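Local coordinates for protein reducing end xylose-releasing exo-oligoxylanase (Bacillus halodurans, PDB 1WU4) that hydrolyses xylooligosaccharides of three or more units with inversion of anomeric configuration, releasing xylose from the reducing end, at residues Ala79-Lys85 against Phe139-Trp144; Thr164-Asn168 against Met177-Asp181; Tyr257-Phe261 against Arg305-Asp309. The protein carries 1 engineered substitution. One frame throughout, in Å; residues are numbered along the deposited sequence.

Contact 1 of 3, residues Ala79-Lys85 against Phe139-Trp144; sequences AVQMDRK and FASHRW
W144, V80 and R143 carry this contact between two helix C-termini of the (alpha/alpha)6 barrel, away from the annotated sites: the last turn of helix 69-81 and the turn after it meet the end of helix 127-144. Closest CA pairs are V80-A140 (5.9 Å) and K85-W144 (7.7 Å). V80, chi1 p, is a knob in a hole formed by F139, A140, R143 and W144: its CG2 lies 3.7 Å from F139 CB and 3.8 Å from W144 CH2. Helix 69-81 ends in a Schellman motif, with D83 at positive phi (58/48), D83 N bonded to V80 O (3.1 Å) and R84 N to A79 O (2.9 Å); R84 then takes the N-cap position of helix 85-99. W144 (m) lays its indole against this turn, with K85 CB in CH-pi contact over the six-membered ring, 3.6 Å from its centroid, and W144 NE1 donates to D83 OD1 (2.9 Å). R143 (m, t, p) donates from NH1 to V80 O (2.8 Å). A long salt bridge, R143 NH2 to D83 OD1 (3.7 Å), is charge attraction alone. V80 is thus buried among apolar groups, while the indole N-H and the guanidinium satisfy acceptors of the helix end and its turn.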
loop_
_atom_site.group_PDB
_atom_site.type_symbol
_atom_site.label_atom_id
_atom_site.label_comp_id
_atom_site.label_asym_id
_atom_site.label_seq_id
_atom_site.Cartn_x
_atom_site.Cartn_y
_atom_site.Cartn_z
ATOM N N ALA A 79 12.025 1.177 -3.418
ATOM C CA ALA A 79 13.259 1.585 -4.078
ATOM C C ALA A 79 13.428 3.097 -4.171
ATOM O O ALA A 79 14.516 3.616 -3.914
ATOM C CB ALA A 79 13.341 0.961 -5.467
ATOM N N VAL A 80 12.371 3.818 -4.535
ATOM C CA VAL A 80 12.508 5.265 -4.632
ATOM C C VAL A 80 12.679 5.886 -3.244
ATOM O O VAL A 80 13.412 6.860 -3.093
ATOM C CB VAL A 80 11.318 5.914 -5.400
ATOM C CG1 VAL A 80 10.022 5.767 -4.624
ATOM C CG2 VAL A 80 11.634 7.373 -5.690
ATOM N N GLN A 81 12.032 5.318 -2.229
ATOM C CA GLN A 81 12.189 5.835 -0.870
ATOM C C GLN A 81 13.635 5.630 -0.408
ATOM O O GLN A 81 14.174 6.431 0.357
ATOM C CB GLN A 81 11.249 5.118 0.107
ATOM C CG GLN A 81 9.769 5.454 -0.044
ATOM C CD GLN A 81 9.474 6.929 0.151
ATOM O OE1 GLN A 81 10.207 7.635 0.847
ATOM N NE2 GLN A 81 8.387 7.401 -0.451
ATOM N N MET A 82 14.259 4.556 -0.889
ATOM C CA MET A 82 15.635 4.224 -0.523
ATOM C C MET A 82 16.677 4.816 -1.472
ATOM O O MET A 82 17.876 4.568 -1.326
ATOM C CB MET A 82 15.809 2.703 -0.470
ATOM C CG MET A 82 14.994 2.010 0.610
ATOM S SD MET A 82 15.466 2.508 2.277
ATOM C CE MET A 82 17.074 1.750 2.406
ATOM N N ASP A 83 16.216 5.595 -2.444
ATOM C CA ASP A 83 17.102 6.221 -3.417
ATOM C C ASP A 83 17.920 5.183 -4.183
ATOM O O ASP A 83 19.136 5.310 -4.321
ATOM C CB ASP A 83 18.033 7.223 -2.721
ATOM C CG ASP A 83 18.719 8.158 -3.700
ATOM O OD1 ASP A 83 18.110 8.475 -4.742
ATOM O OD2 ASP A 83 19.858 8.592 -3.421
ATOM N N ARG A 84 17.237 4.154 -4.673
ATOM C CA ARG A 84 17.884 3.100 -5.443
ATOM C C ARG A 84 17.255 3.019 -6.832
ATOM O O ARG A 84 16.398 2.179 -7.097
ATOM C CB ARG A 84 17.761 1.758 -4.713
ATOM C CG ARG A 84 18.644 1.644 -3.467
ATOM C CD ARG A 84 20.125 1.733 -3.830
ATOM N NE ARG A 84 20.550 0.622 -4.681
ATOM C CZ ARG A 84 20.822 -0.602 -4.237
ATOM N NH1 ARG A 84 20.720 -0.884 -2.944
ATOM N NH2 ARG A 84 21.189 -1.549 -5.089
ATOM N N LYS A 85 17.694 3.912 -7.717
ATOM C CA LYS A 85 17.189 3.982 -9.084
ATOM C C LYS A 85 17.478 2.708 -9.874
ATOM O O LYS A 85 16.697 2.318 -10.743
ATOM C CB LYS A 85 17.812 5.185 -9.797
ATOM C CG LYS A 85 17.235 5.483 -11.174
ATOM C CD LYS A 85 17.874 6.739 -11.762
ATOM C CE LYS A 85 17.194 7.176 -13.048
ATOM N NZ LYS A 85 17.301 6.146 -14.117
ATOM N N PHE A 139 7.338 10.047 -7.738
ATOM C CA PHE A 139 8.473 10.215 -6.835
ATOM C C PHE A 139 9.795 10.006 -7.577
ATOM O O PHE A 139 10.759 10.739 -7.351
ATOM C CB PHE A 139 8.387 9.241 -5.653
ATOM C CG PHE A 139 7.328 9.592 -4.631
ATOM C CD1 PHE A 139 6.681 10.826 -4.645
ATOM C CD2 PHE A 139 7.009 8.685 -3.625
ATOM C CE1 PHE A 139 5.732 11.146 -3.665
ATOM C CE2 PHE A 139 6.067 8.996 -2.644
ATOM C CZ PHE A 139 5.428 10.229 -2.663
ATOM N N ALA A 140 9.836 9.013 -8.463
ATOM C CA ALA A 140 11.045 8.738 -9.235
ATOM C C ALA A 140 11.389 9.950 -10.099
ATOM O O ALA A 140 12.542 10.369 -10.180
ATOM C CB ALA A 140 10.833 7.511 -10.114
ATOM N N SER A 141 10.379 10.511 -10.754
ATOM C CA SER A 141 10.585 11.680 -11.596
ATOM C C SER A 141 11.163 12.831 -10.781
ATOM O O SER A 141 12.089 13.516 -11.215
ATOM C CB SER A 141 9.259 12.120 -12.220
ATOM O OG SER A 141 9.422 13.306 -12.983
ATOM N N HIS A 142 10.611 13.035 -9.591
ATOM C CA HIS A 142 11.047 14.123 -8.728
ATOM C C HIS A 142 12.445 13.945 -8.141
ATOM O O HIS A 142 13.186 14.919 -7.993
ATOM C CB HIS A 142 10.011 14.328 -7.622
ATOM C CG HIS A 142 8.639 14.619 -8.146
ATOM N ND1 HIS A 142 7.509 14.566 -7.359
ATOM C CD2 HIS A 142 8.216 14.950 -9.389
ATOM C CE1 HIS A 142 6.449 14.846 -8.095
ATOM N NE2 HIS A 142 6.850 15.083 -9.332
ATOM N N ARG A 143 12.819 12.711 -7.820
ATOM C CA ARG A 143 14.143 12.467 -7.257
ATOM C C ARG A 143 15.241 12.371 -8.307
ATOM O O ARG A 143 16.341 12.889 -8.111
ATOM C CB ARG A 143 14.172 11.168 -6.444
ATOM C CG ARG A 143 13.286 11.138 -5.215
ATOM C CD ARG A 143 13.800 10.115 -4.199
ATOM N NE ARG A 143 15.019 10.583 -3.541
ATOM C CZ ARG A 143 15.593 9.989 -2.498
ATOM N NH1 ARG A 143 15.070 8.886 -1.979
ATOM N NH2 ARG A 143 16.686 10.511 -1.957
ATOM N N TRP A 144 14.938 11.716 -9.422
ATOM C CA TRP A 144 15.939 11.482 -10.460
ATOM C C TRP A 144 15.738 12.161 -11.806
ATOM O O TRP A 144 16.661 12.198 -12.626
ATOM C CB TRP A 144 16.068 9.973 -10.683
ATOM C CG TRP A 144 16.165 9.190 -9.406
ATOM C CD1 TRP A 144 16.991 9.448 -8.352
ATOM C CD2 TRP A 144 15.426 8.010 -9.057
ATOM N NE1 TRP A 144 16.819 8.505 -7.369
ATOM C CE2 TRP A 144 15.864 7.610 -7.774
ATOM C CE3 TRP A 144 14.439 7.252 -9.701
ATOM C CZ2 TRP A 144 15.349 6.484 -7.122
ATOM C CZ3 TRP A 144 13.926 6.130 -9.050
ATOM C CH2 TRP A 144 14.384 5.759 -7.775
HETATM O O HOH W 1 16.689 8.465 0.500
#

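Contact 2 of 3, residues Thr164-Asn168 against Met177-Asp181; sequences TCVHN and MWNRD
Two sulfurs meet here: C165 SG lies 3.9 Å from M177 SD and also faces the edge of the W178 six-membered ring, 5.5 Å from its centroid, a Cys sulfur-aromatic contact. C165 (m) and V166 (t) belong to the last turn of helix 154-167; N168, bonded by its N to T164 O (2.9 Å), is the first residue to leave helical geometry. The chain returns after eight residues without helix or strand, and M177 N donates to C165 O (2.8 Å). The CA atoms of C165 and M177 are 4.9 Å apart, those of V166 and W178 6.1 Å. W178 is extended (-125/139), with CZ3 3.8 Å from C165 CB. R180, m at chi1 to chi3, folds back so that V166 CG1 lies over one guanidinium face, 3.8 Å from R180 NE. E170 forms a salt bridge with R180. W219 and Y204 meet W178 edge-to-face. This is a helix C-terminus closed by its own returning loop, on the rim of the (alpha/alpha)6 barrel.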
loop_
_atom_site.group_PDB
_atom_site.type_symbol
_atom_site.label_atom_id
_atom_site.label_comp_id
_atom_site.label_asym_id
_atom_site.label_seq_id
_atom_site.Cartn_x
_atom_site.Cartn_y
_atom_site.Cartn_z
ATOM N N THR A 164 -5.873 6.803 -17.749
ATOM C CA THR A 164 -6.614 5.582 -18.037
ATOM C C THR A 164 -7.506 5.204 -16.855
ATOM O O THR A 164 -8.679 4.875 -17.029
ATOM C CB THR A 164 -5.652 4.415 -18.334
ATOM O OG1 THR A 164 -4.767 4.793 -19.396
ATOM C CG2 THR A 164 -6.426 3.170 -18.741
ATOM N N CYS A 165 -6.942 5.258 -15.651
ATOM C CA CYS A 165 -7.683 4.915 -14.440
ATOM C C CYS A 165 -8.977 5.702 -14.276
ATOM O O CYS A 165 -9.956 5.180 -13.750
ATOM C CB CYS A 165 -6.807 5.132 -13.206
ATOM S SG CYS A 165 -5.409 3.997 -13.068
ATOM N N VAL A 166 -8.978 6.950 -14.728
ATOM C CA VAL A 166 -10.157 7.799 -14.598
ATOM C C VAL A 166 -11.068 7.824 -15.824
ATOM O O VAL A 166 -12.294 7.824 -15.690
ATOM C CB VAL A 166 -9.743 9.263 -14.284
ATOM C CG1 VAL A 166 -10.973 10.160 -14.217
ATOM C CG2 VAL A 166 -8.980 9.316 -12.975
ATOM N N HIS A 167 -10.469 7.815 -17.011
ATOM C CA HIS A 167 -11.226 7.926 -18.255
ATOM C C HIS A 167 -11.476 6.689 -19.107
ATOM O O HIS A 167 -12.195 6.774 -20.104
ATOM C CB HIS A 167 -10.566 8.996 -19.123
ATOM C CG HIS A 167 -10.586 10.359 -18.507
ATOM N ND1 HIS A 167 -11.660 11.214 -18.630
ATOM C CD2 HIS A 167 -9.686 10.995 -17.722
ATOM C CE1 HIS A 167 -11.421 12.318 -17.947
ATOM N NE2 HIS A 167 -10.230 12.211 -17.385
ATOM N N ASN A 168 -10.901 5.551 -18.738
ATOM C CA ASN A 168 -11.094 4.340 -19.535
ATOM C C ASN A 168 -12.579 4.058 -19.747
ATOM O O ASN A 168 -13.379 4.144 -18.814
ATOM C CB ASN A 168 -10.438 3.137 -18.856
ATOM C CG ASN A 168 -10.014 2.069 -19.846
ATOM O OD1 ASN A 168 -9.863 0.900 -19.488
ATOM N ND2 ASN A 168 -9.802 2.468 -21.095
ATOM N N MET A 177 -10.974 2.645 -13.133
ATOM C CA MET A 177 -10.701 1.992 -11.858
ATOM C C MET A 177 -11.347 2.736 -10.697
ATOM O O MET A 177 -11.298 2.280 -9.556
ATOM C CB MET A 177 -9.199 1.858 -11.628
ATOM C CG MET A 177 -8.562 0.784 -12.488
ATOM S SD MET A 177 -6.849 0.493 -12.051
ATOM C CE MET A 177 -6.590 -1.115 -12.776
ATOM N N TRP A 178 -11.936 3.887 -11.003
ATOM C CA TRP A 178 -12.644 4.698 -10.016
ATOM C C TRP A 178 -14.044 4.915 -10.554
ATOM O O TRP A 178 -14.221 5.143 -11.752
ATOM C CB TRP A 178 -11.981 6.070 -9.839
ATOM C CG TRP A 178 -10.945 6.124 -8.766
ATOM C CD1 TRP A 178 -11.087 6.646 -7.510
ATOM C CD2 TRP A 178 -9.611 5.615 -8.841
ATOM N NE1 TRP A 178 -9.921 6.491 -6.800
ATOM C CE2 TRP A 178 -8.999 5.860 -7.593
ATOM C CE3 TRP A 178 -8.873 4.972 -9.843
ATOM C CZ2 TRP A 178 -7.678 5.483 -7.318
ATOM C CZ3 TRP A 178 -7.563 4.597 -9.571
ATOM C CH2 TRP A 178 -6.979 4.854 -8.318
ATOM N N ASN A 179 -15.042 4.829 -9.682
ATOM C CA ASN A 179 -16.405 5.085 -10.115
ATOM C C ASN A 179 -16.456 6.606 -10.232
ATOM O O ASN A 179 -16.138 7.319 -9.280
ATOM C CB ASN A 179 -17.402 4.580 -9.075
ATOM C CG ASN A 179 -18.832 4.926 -9.427
ATOM O OD1 ASN A 179 -19.248 6.079 -9.303
ATOM N ND2 ASN A 179 -19.590 3.932 -9.879
ATOM N N ARG A 180 -16.834 7.099 -11.405
ATOM C CA ARG A 180 -16.878 8.537 -11.654
ATOM C C ARG A 180 -17.905 9.312 -10.836
ATOM O O ARG A 180 -17.727 10.503 -10.582
ATOM C CB ARG A 180 -17.109 8.792 -13.145
ATOM C CG ARG A 180 -16.005 8.241 -14.036
ATOM C CD ARG A 180 -14.696 8.984 -13.817
ATOM N NE ARG A 180 -14.748 10.351 -14.333
ATOM C CZ ARG A 180 -14.823 10.659 -15.624
ATOM N NH1 ARG A 180 -14.870 11.929 -16.003
ATOM N NH2 ARG A 180 -14.845 9.700 -16.540
ATOM N N ASP A 181 -18.972 8.639 -10.417
ATOM C CA ASP A 181 -20.016 9.297 -9.645
ATOM C C ASP A 181 -19.696 9.438 -8.162
ATOM O O ASP A 181 -19.889 10.510 -7.588
ATOM C CB ASP A 181 -21.345 8.557 -9.819
ATOM C CG ASP A 181 -21.818 8.546 -11.258
ATOM O OD1 ASP A 181 -21.858 9.630 -11.876
ATOM O OD2 ASP A 181 -22.152 7.457 -11.770
#

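Contact 3 of 3, residues Tyr257-Phe261 against Arg305-Asp309; sequences YGHFF and RYKID
R305 lays its guanidinium flat on the F261 ring, with centres 3.6 Å apart and planes at 23°; R305 CZ stands 3.6 Å from the ring centroid and 12° off its normal, a cation-pi stack in which R305 NH2 comes within 3.3 Å of F261 CE1. The extended start of the arginine side chain (chi1 and chi2 t, chi3 m) carries it there, and E315 holds its NE in a salt bridge. Next to this stack the two backbones cross obliquely, their end-to-end directions 130° apart, with CA pairs H259-K307 at 4.7 Å, F260-Y306 at 5.2 Å and F261-R305 at 5.4 Å. F260 and Y306 form a single antiparallel beta bridge, a hydrogen-bonded pair: F260 N donates to Y306 O (2.8 Å), and Y306 N returns a weak bond to F260 O (3.4 Å). The bridge joins the loop leading into helix 265-278 to strand 304-306, two excursions from the helical (alpha/alpha)6 barrel of glycoside hydrolase family 8. The loop also holds D263, the probable proton acceptor, whose side chain is about 7 Å from that of F261. F260 CD2 meets the edge of the Y306 ring, 4.2 Å from Y306 CD2. H259 (m) sets CB 3.3 Å from Y306 O. Water 2 binds G258 O (2.7 Å), H259 ND1 (2.8 Å) and I308 N (2.9 Å).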
loop_
_atom_site.group_PDB
_atom_site.type_symbol
_atom_site.label_atom_id
_atom_site.label_comp_id
_atom_site.label_asym_id
_atom_site.label_seq_id
_atom_site.Cartn_x
_atom_site.Cartn_y
_atom_site.Cartn_z
ATOM N N TYR A 257 -14.722 -12.600 1.478
ATOM C CA TYR A 257 -13.882 -11.433 1.743
ATOM C C TYR A 257 -14.537 -10.364 2.616
ATOM O O TYR A 257 -14.067 -9.227 2.667
ATOM C CB TYR A 257 -13.447 -10.806 0.415
ATOM C CG TYR A 257 -12.488 -11.661 -0.376
ATOM C CD1 TYR A 257 -11.113 -11.582 -0.159
ATOM C CD2 TYR A 257 -12.955 -12.565 -1.329
ATOM C CE1 TYR A 257 -10.225 -12.382 -0.876
ATOM C CE2 TYR A 257 -12.075 -13.371 -2.053
ATOM C CZ TYR A 257 -10.713 -13.272 -1.820
ATOM O OH TYR A 257 -9.841 -14.063 -2.538
ATOM N N GLY A 258 -15.605 -10.722 3.318
ATOM C CA GLY A 258 -16.284 -9.741 4.146
ATOM C C GLY A 258 -15.835 -9.637 5.591
ATOM O O GLY A 258 -16.546 -9.059 6.409
ATOM N N HIS A 259 -14.655 -10.158 5.913
ATOM C CA HIS A 259 -14.172 -10.123 7.288
ATOM C C HIS A 259 -12.823 -9.427 7.426
ATOM O O HIS A 259 -12.266 -8.930 6.443
ATOM C CB HIS A 259 -14.094 -11.556 7.820
ATOM C CG HIS A 259 -15.333 -12.353 7.551
ATOM N ND1 HIS A 259 -16.559 -12.018 8.083
ATOM C CD2 HIS A 259 -15.547 -13.427 6.758
ATOM C CE1 HIS A 259 -17.478 -12.852 7.625
ATOM N NE2 HIS A 259 -16.889 -13.716 6.818
ATOM N N PHE A 260 -12.316 -9.367 8.654
ATOM C CA PHE A 260 -11.026 -8.737 8.909
ATOM C C PHE A 260 -9.949 -9.779 8.667
ATOM O O PHE A 260 -9.760 -10.697 9.470
ATOM C CB PHE A 260 -10.934 -8.230 10.350
ATOM C CG PHE A 260 -9.690 -7.429 10.626
ATOM C CD1 PHE A 260 -9.547 -6.145 10.107
ATOM C CD2 PHE A 260 -8.654 -7.963 11.384
ATOM C CE1 PHE A 260 -8.393 -5.404 10.338
ATOM C CE2 PHE A 260 -7.493 -7.229 11.621
ATOM C CZ PHE A 260 -7.364 -5.946 11.096
ATOM N N PHE A 261 -9.256 -9.643 7.543
ATOM C CA PHE A 261 -8.205 -10.578 7.190
ATOM C C PHE A 261 -7.090 -9.867 6.425
ATOM O O PHE A 261 -6.985 -8.641 6.455
ATOM C CB PHE A 261 -8.786 -11.742 6.374
ATOM C CG PHE A 261 -8.065 -13.053 6.581
ATOM C CD1 PHE A 261 -7.630 -13.799 5.493
ATOM C CD2 PHE A 261 -7.837 -13.549 7.866
ATOM C CE1 PHE A 261 -6.978 -15.018 5.676
ATOM C CE2 PHE A 261 -7.185 -14.769 8.058
ATOM C CZ PHE A 261 -6.755 -15.503 6.959
ATOM N N ARG A 305 -8.965 -14.797 12.067
ATOM C CA ARG A 305 -9.726 -14.064 11.076
ATOM C C ARG A 305 -10.879 -13.669 12.003
ATOM O O ARG A 305 -11.314 -14.484 12.825
ATOM C CB ARG A 305 -10.260 -14.985 9.975
ATOM C CG ARG A 305 -11.205 -14.283 8.991
ATOM C CD ARG A 305 -11.983 -15.269 8.127
ATOM N NE ARG A 305 -11.132 -16.036 7.221
ATOM C CZ ARG A 305 -10.722 -15.615 6.028
ATOM N NH1 ARG A 305 -11.078 -14.420 5.574
ATOM N NH2 ARG A 305 -9.965 -16.403 5.276
ATOM N N TYR A 306 -11.355 -12.435 11.909
ATOM C CA TYR A 306 -12.458 -11.990 12.761
ATOM C C TYR A 306 -13.544 -11.354 11.919
ATOM O O TYR A 306 -13.255 -10.753 10.881
ATOM C CB TYR A 306 -11.997 -10.917 13.755
ATOM C CG TYR A 306 -10.830 -11.288 14.633
ATOM C CD1 TYR A 306 -11.019 -11.977 15.831
ATOM C CD2 TYR A 306 -9.530 -10.955 14.260
ATOM C CE1 TYR A 306 -9.938 -12.325 16.636
ATOM C CE2 TYR A 306 -8.446 -11.300 15.053
ATOM C CZ TYR A 306 -8.654 -11.983 16.235
ATOM O OH TYR A 306 -7.568 -12.336 17.001
ATOM N N LYS A 307 -14.793 -11.490 12.352
ATOM C CA LYS A 307 -15.871 -10.800 11.660
ATOM C C LYS A 307 -15.532 -9.372 12.086
ATOM O O LYS A 307 -14.850 -9.180 13.099
ATOM C CB LYS A 307 -17.236 -11.227 12.205
ATOM C CG LYS A 307 -17.519 -12.708 12.007
ATOM C CD LYS A 307 -18.929 -13.099 12.432
ATOM C CE LYS A 307 -19.959 -12.694 11.399
ATOM N NZ LYS A 307 -21.308 -13.225 11.747
ATOM N N ILE A 308 -15.977 -8.364 11.351
ATOM C CA ILE A 308 -15.593 -7.018 11.745
ATOM C C ILE A 308 -16.111 -6.591 13.111
ATOM O O ILE A 308 -15.587 -5.650 13.699
ATOM C CB ILE A 308 -15.974 -5.959 10.675
ATOM C CG1 ILE A 308 -17.486 -5.908 10.465
ATOM C CG2 ILE A 308 -15.251 -6.283 9.366
ATOM C CD1 ILE A 308 -17.922 -4.745 9.588
ATOM N N ASP A 309 -17.114 -7.286 13.637
ATOM C CA ASP A 309 -17.627 -6.927 14.955
ATOM C C ASP A 309 -16.780 -7.550 16.066
ATOM O O ASP A 309 -17.070 -7.381 17.250
ATOM C CB ASP A 309 -19.102 -7.332 15.099
ATOM C CG ASP A 309 -19.304 -8.831 15.210
ATOM O OD1 ASP A 309 -18.333 -9.596 15.057
ATOM O OD2 ASP A 309 -20.459 -9.246 15.448
HETATM O O HOH W 2 -17.249 -9.434 9.012
#

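The three contacts follow one another along the chain, each closing before the next opens, and none touches another. Contact 1 pairs the ends of helices 69-81 and 127-144; contact 2 begins on helix 154-167, the next helix along, with centres 27 Å apart. Contact 3 joins the loop before helix 265-278 to strand 304-306, its centre 28 Å from that of contact 2 and 36 Å from that of contact 1, across the chain's centre. Contact 1 lies away from the annotated sites. Contacts 2 and 3 each come within about 12 Å, side chain to side chain, of E70, the probable proton donor, so both lie in the neighbourhood of the probable catalytic residues.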